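PDB 4OO3: hypothetical protein from Parabacteroides merdae, which is of unknown function but probably acts as an oxidoreductase, with an NAD-binding Rossmann fold joined to a C-terminal domain of the oxidoreductase type. Local coordinates for residues 33-38 with 67-72; 11-16 with 88-93. All coordinates share one frame; numbering follows the deposited sequence.

Interaction 1. Residues 33-38 with 67-72; sequences PQVSKD and TAWNEI
At the border of the Rossmann sheet, the indole of W69 presents its edge to residues 33-38: the carbonyl oxygens of S36 and K37 lie at the rim, near the ring plane, with S36 O 3.5 Å from W69 CZ3. V35 reaches the same six-membered ring obliquely, its CG1 touching CZ3 and CH2, and the two side chains cross at about a right angle. With CG1 anti to the backbone N (chi1 -176°), V35 sets this methyl against the indole. Elsewhere on the ring system, NE1 is hydrogen-bonded to Q28 O, and I56 of helix 47-61 and V39 also pack on W69.

The setting is the entry to two neighbouring parallel strands, 38-43 and the outermost strand 70-75, joined by a beta-alpha-beta crossover through helix 47-61. N70 N donates to K37 O at 2.7 Å, an almost straight bond that, with the one between N70 and V39, makes the parallel bridge of D38 with N70. K37 lays its CG 3.2 Å from A68 O, while the rest of its chain leads away. On the loop side an ST turn precedes the strand, S36 OG accepting from D38 N at 3.1 Å.

The bridged residues also join through their side chains, which lie side by side and point the same way. The carboxylate and amide planes are turned 70° apart, and I72 CD1 packs against D38 CB. N70 ND2 meets D38 OD1 at 2.8 Å, within the amide plane of N70 but from above the carboxylate plane of D38.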
# COMPACT_ATOMS: atom_id res chain seq x y z
N PRO A 33 -19.41 10.46 -10.20
CA PRO A 33 -20.86 10.50 -10.40
C PRO A 33 -21.60 9.33 -9.77
O PRO A 33 -22.73 9.50 -9.32
CB PRO A 33 -21.01 10.47 -11.93
CG PRO A 33 -19.71 10.95 -12.47
CD PRO A 33 -18.67 10.52 -11.47
N GLN A 34 -20.97 8.15 -9.76
CA GLN A 34 -21.53 6.96 -9.12
C GLN A 34 -21.83 7.16 -7.64
O GLN A 34 -22.72 6.51 -7.10
CB GLN A 34 -20.56 5.78 -9.22
CG GLN A 34 -20.72 4.90 -10.43
CD GLN A 34 -19.64 3.84 -10.49
OE1 GLN A 34 -18.47 4.18 -10.63
NE2 GLN A 34 -20.02 2.57 -10.36
N VAL A 35 -21.07 8.03 -6.99
CA VAL A 35 -21.14 8.14 -5.54
C VAL A 35 -22.13 9.21 -5.08
O VAL A 35 -21.97 10.40 -5.40
CB VAL A 35 -19.76 8.37 -4.91
CG1 VAL A 35 -19.87 8.37 -3.39
CG2 VAL A 35 -18.79 7.28 -5.36
N SER A 36 -23.14 8.77 -4.34
CA SER A 36 -24.15 9.66 -3.79
C SER A 36 -23.49 10.66 -2.87
O SER A 36 -22.55 10.32 -2.14
CB SER A 36 -25.20 8.84 -3.02
OG SER A 36 -25.78 9.60 -1.97
N LYS A 37 -23.97 11.90 -2.91
CA LYS A 37 -23.41 12.97 -2.08
C LYS A 37 -23.64 12.75 -0.59
O LYS A 37 -22.88 13.28 0.23
CB LYS A 37 -23.98 14.33 -2.48
CG LYS A 37 -23.15 15.04 -3.53
CD LYS A 37 -23.18 14.36 -4.89
CE LYS A 37 -22.32 15.14 -5.87
NZ LYS A 37 -22.54 14.71 -7.27
N ASP A 38 -24.66 11.97 -0.24
CA ASP A 38 -24.97 11.65 1.16
C ASP A 38 -24.06 10.53 1.62
O ASP A 38 -24.09 9.43 1.06
CB ASP A 38 -26.44 11.24 1.33
CG ASP A 38 -27.41 12.38 1.09
OD1 ASP A 38 -27.05 13.56 1.28
OD2 ASP A 38 -28.57 12.10 0.72
N THR A 67 -16.05 19.72 -3.77
CA THR A 67 -16.98 18.62 -3.65
C THR A 67 -18.23 19.14 -2.93
O THR A 67 -18.25 20.28 -2.47
CB THR A 67 -16.36 17.46 -2.86
OG1 THR A 67 -15.95 17.91 -1.57
CG2 THR A 67 -15.14 16.91 -3.61
N ALA A 68 -19.26 18.31 -2.85
CA ALA A 68 -20.51 18.68 -2.20
C ALA A 68 -21.01 17.53 -1.32
O ALA A 68 -22.18 17.15 -1.40
CB ALA A 68 -21.55 19.06 -3.24
N TRP A 69 -20.13 16.99 -0.48
CA TRP A 69 -20.49 15.85 0.37
C TRP A 69 -21.37 16.29 1.53
O TRP A 69 -21.11 17.31 2.16
CB TRP A 69 -19.26 15.16 0.95
CG TRP A 69 -18.30 14.70 -0.09
CD1 TRP A 69 -17.06 15.20 -0.32
CD2 TRP A 69 -18.52 13.67 -1.06
NE1 TRP A 69 -16.48 14.53 -1.36
CE2 TRP A 69 -17.35 13.59 -1.84
CE3 TRP A 69 -19.58 12.80 -1.33
CZ2 TRP A 69 -17.21 12.67 -2.88
CZ3 TRP A 69 -19.44 11.89 -2.37
CH2 TRP A 69 -18.25 11.83 -3.13
N ASN A 70 -22.42 15.50 1.78
CA ASN A 70 -23.27 15.68 2.94
C ASN A 70 -22.98 14.58 3.96
O ASN A 70 -23.43 13.44 3.81
CB ASN A 70 -24.73 15.63 2.53
CG ASN A 70 -25.67 15.78 3.70
OD1 ASN A 70 -25.36 16.44 4.69
ND2 ASN A 70 -26.85 15.18 3.58
N GLU A 71 -22.21 14.93 4.99
CA GLU A 71 -21.79 13.95 5.98
C GLU A 71 -22.86 13.81 7.06
O GLU A 71 -23.04 14.69 7.90
CB GLU A 71 -20.45 14.37 6.58
CG GLU A 71 -19.33 14.52 5.55
CD GLU A 71 -18.82 13.19 5.03
OE1 GLU A 71 -18.37 12.36 5.85
OE2 GLU A 71 -18.84 12.99 3.80
N ILE A 72 -23.59 12.70 7.01
CA ILE A 72 -24.58 12.39 8.02
C ILE A 72 -23.89 11.57 9.10
O ILE A 72 -23.63 10.39 8.93
CB ILE A 72 -25.76 11.59 7.43
CG1 ILE A 72 -26.39 12.38 6.28
CG2 ILE A 72 -26.79 11.30 8.50
CD1 ILE A 72 -27.20 11.54 5.31

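Interaction 2. Residues 11-16 with 88-93; sequences EVKLIT and KGNVMI
N90 crosses to residues 11-13 with its carboxamide, and following it outward shows how a side chain can extend strand pairing beyond the strand itself. Its CB lies on the backbone of the lead-in to strand 91-94; rotation about the bond from CA to CB places CG between the backbone N and the carbonyl carbon (chi1 58°), and CG comes 3.6 Å from K13 N. From there OD1 accepts from K13 N at 2.8 Å, the N-H pointing nearly straight at it. The tip, ND2, donates to E11 O at 3.0 Å, with the acceptor in the amide plane and the donor in the carbonyl plane of E11. Both ends of the amide are thus engaged by backbone, which fixes its rotation.

Strands 14-17 and 91-94 are adjacent in the middle of the Rossmann sheet. Their parallel pairing opens with V91 N donating to K13 O from above the carbonyl plane, and N90 N adds a second donor to that oxygen. I15 N then donates to V91 O, and I15 O receives I93 N at 2.8 Å.

Side chains fill both faces. On one, V12 CG1 meets V91 CG2 at 3.8 Å and L14 lies alongside V91, its CD2 beside V91 CB and near I93 CG1; F406 and L410 of helix 395-412 cover V91. On the other, CG1 and CD1 of I15 both rest 3.7 Å from G89 CA, while I15 CB lies near CG of M92, a selenomethionine residue, and M83 packs on both residues.

An alanine in place of N90 would probably leave K13 N and E11 O without these partners and hold the lead-in to the strand less firmly. Donor at one end and acceptor at the other, the amide continues the backbone hydrogen bonding ahead of the paired strands, leaving the two faces to apolar packing.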
# COMPACT_ATOMS: atom_id res chain seq x y z
N GLU A 11 -25.61 5.73 -7.24
CA GLU A 11 -25.90 4.32 -6.91
C GLU A 11 -25.04 3.81 -5.75
O GLU A 11 -25.49 2.99 -4.95
CB GLU A 11 -25.71 3.42 -8.14
CG GLU A 11 -24.26 3.21 -8.56
CD GLU A 11 -24.11 2.30 -9.76
OE1 GLU A 11 -25.13 1.88 -10.34
OE2 GLU A 11 -22.96 1.99 -10.14
N VAL A 12 -23.80 4.28 -5.67
CA VAL A 12 -22.89 3.90 -4.59
C VAL A 12 -23.16 4.80 -3.40
O VAL A 12 -23.12 6.02 -3.52
CB VAL A 12 -21.42 4.02 -5.03
CG1 VAL A 12 -20.47 3.89 -3.83
CG2 VAL A 12 -21.10 2.97 -6.08
N LYS A 13 -23.42 4.18 -2.25
CA LYS A 13 -23.74 4.91 -1.02
C LYS A 13 -22.70 4.59 0.04
O LYS A 13 -22.71 3.50 0.61
CB LYS A 13 -25.12 4.51 -0.50
CG LYS A 13 -26.27 5.27 -1.14
CD LYS A 13 -27.17 4.37 -1.97
CE LYS A 13 -28.33 5.17 -2.53
NZ LYS A 13 -29.51 4.30 -2.80
N LEU A 14 -21.84 5.56 0.32
CA LEU A 14 -20.68 5.33 1.20
C LEU A 14 -21.01 5.34 2.69
O LEU A 14 -21.76 6.18 3.17
CB LEU A 14 -19.59 6.38 0.95
CG LEU A 14 -18.95 6.49 -0.43
CD1 LEU A 14 -17.81 7.50 -0.38
CD2 LEU A 14 -18.47 5.13 -0.91
N ILE A 15 -20.41 4.40 3.40
CA ILE A 15 -20.36 4.41 4.85
C ILE A 15 -18.91 4.58 5.24
O ILE A 15 -18.06 3.87 4.73
CB ILE A 15 -20.83 3.08 5.45
CG1 ILE A 15 -22.27 2.76 5.02
CG2 ILE A 15 -20.70 3.12 6.96
CD1 ILE A 15 -22.70 1.34 5.31
N THR A 16 -18.62 5.50 6.13
CA THR A 16 -17.26 5.64 6.62
C THR A 16 -17.24 5.17 8.05
O THR A 16 -17.87 5.77 8.91
CB THR A 16 -16.78 7.08 6.48
OG1 THR A 16 -17.03 7.53 5.14
CG2 THR A 16 -15.28 7.18 6.77
N LYS A 88 -27.47 1.90 6.05
CA LYS A 88 -27.83 3.04 5.21
C LYS A 88 -27.00 3.15 3.93
O LYS A 88 -27.33 3.94 3.05
CB LYS A 88 -27.76 4.33 6.01
CG LYS A 88 -29.02 4.61 6.83
CD LYS A 88 -28.78 5.72 7.84
CE LYS A 88 -30.06 6.40 8.28
NZ LYS A 88 -29.75 7.57 9.14
N GLY A 89 -25.94 2.35 3.83
CA GLY A 89 -25.04 2.39 2.67
C GLY A 89 -24.76 1.01 2.11
O GLY A 89 -25.13 0.01 2.72
N ASN A 90 -24.11 0.97 0.95
CA ASN A 90 -23.77 -0.29 0.28
C ASN A 90 -22.27 -0.46 -0.03
O ASN A 90 -21.87 -1.48 -0.58
CB ASN A 90 -24.59 -0.45 -1.00
CG ASN A 90 -24.40 0.70 -1.97
OD1 ASN A 90 -23.37 1.37 -1.96
ND2 ASN A 90 -25.39 0.92 -2.80
N VAL A 91 -21.45 0.53 0.34
CA VAL A 91 -19.99 0.39 0.30
C VAL A 91 -19.39 1.04 1.55
O VAL A 91 -19.63 2.22 1.81
CB VAL A 91 -19.37 1.08 -0.93
CG1 VAL A 91 -17.85 0.96 -0.90
CG2 VAL A 91 -19.93 0.49 -2.22
N MSE A 92 -18.60 0.27 2.29
CA MSE A 92 -17.98 0.74 3.52
C MSE A 92 -16.53 1.04 3.26
O MSE A 92 -15.82 0.23 2.66
CB MSE A 92 -18.11 -0.34 4.59
CG MSE A 92 -17.74 0.17 5.98
SE MSE A 92 -15.81 -0.12 6.32
CE MSE A 92 -15.94 -2.01 6.81
N ILE A 93 -16.07 2.19 3.73
CA ILE A 93 -14.68 2.61 3.60
C ILE A 93 -13.97 2.48 4.95
O ILE A 93 -14.33 3.16 5.91
CB ILE A 93 -14.59 4.08 3.14
CG1 ILE A 93 -15.39 4.30 1.84
CG2 ILE A 93 -13.14 4.51 2.99
CD1 ILE A 93 -14.92 3.45 0.68

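How the interactions relate
Both interactions belong to the same parallel sheet, at different depths. Interaction 2 pairs two inner strands and buries the larger surface (534 against 342 Å²); all six of its strand residues are buried. Interaction 1 joins strand 38-43 to the outermost strand 70-75, and apart from V35 and W69 its touching residues are at least partly exposed. A carboxylate-amide pair between side chains marks the edge, whereas in interaction 2 the carboxamide of N90, at the partly exposed lead-in to the strands, binds backbone. The two meet directly: V12 exchanges probable backbone hydrogen bonds with Q34 and S36, and V35 CG1 packs on L14 CG, so V35 links W69 to the apolar core, where L407 touches both V35 and V12.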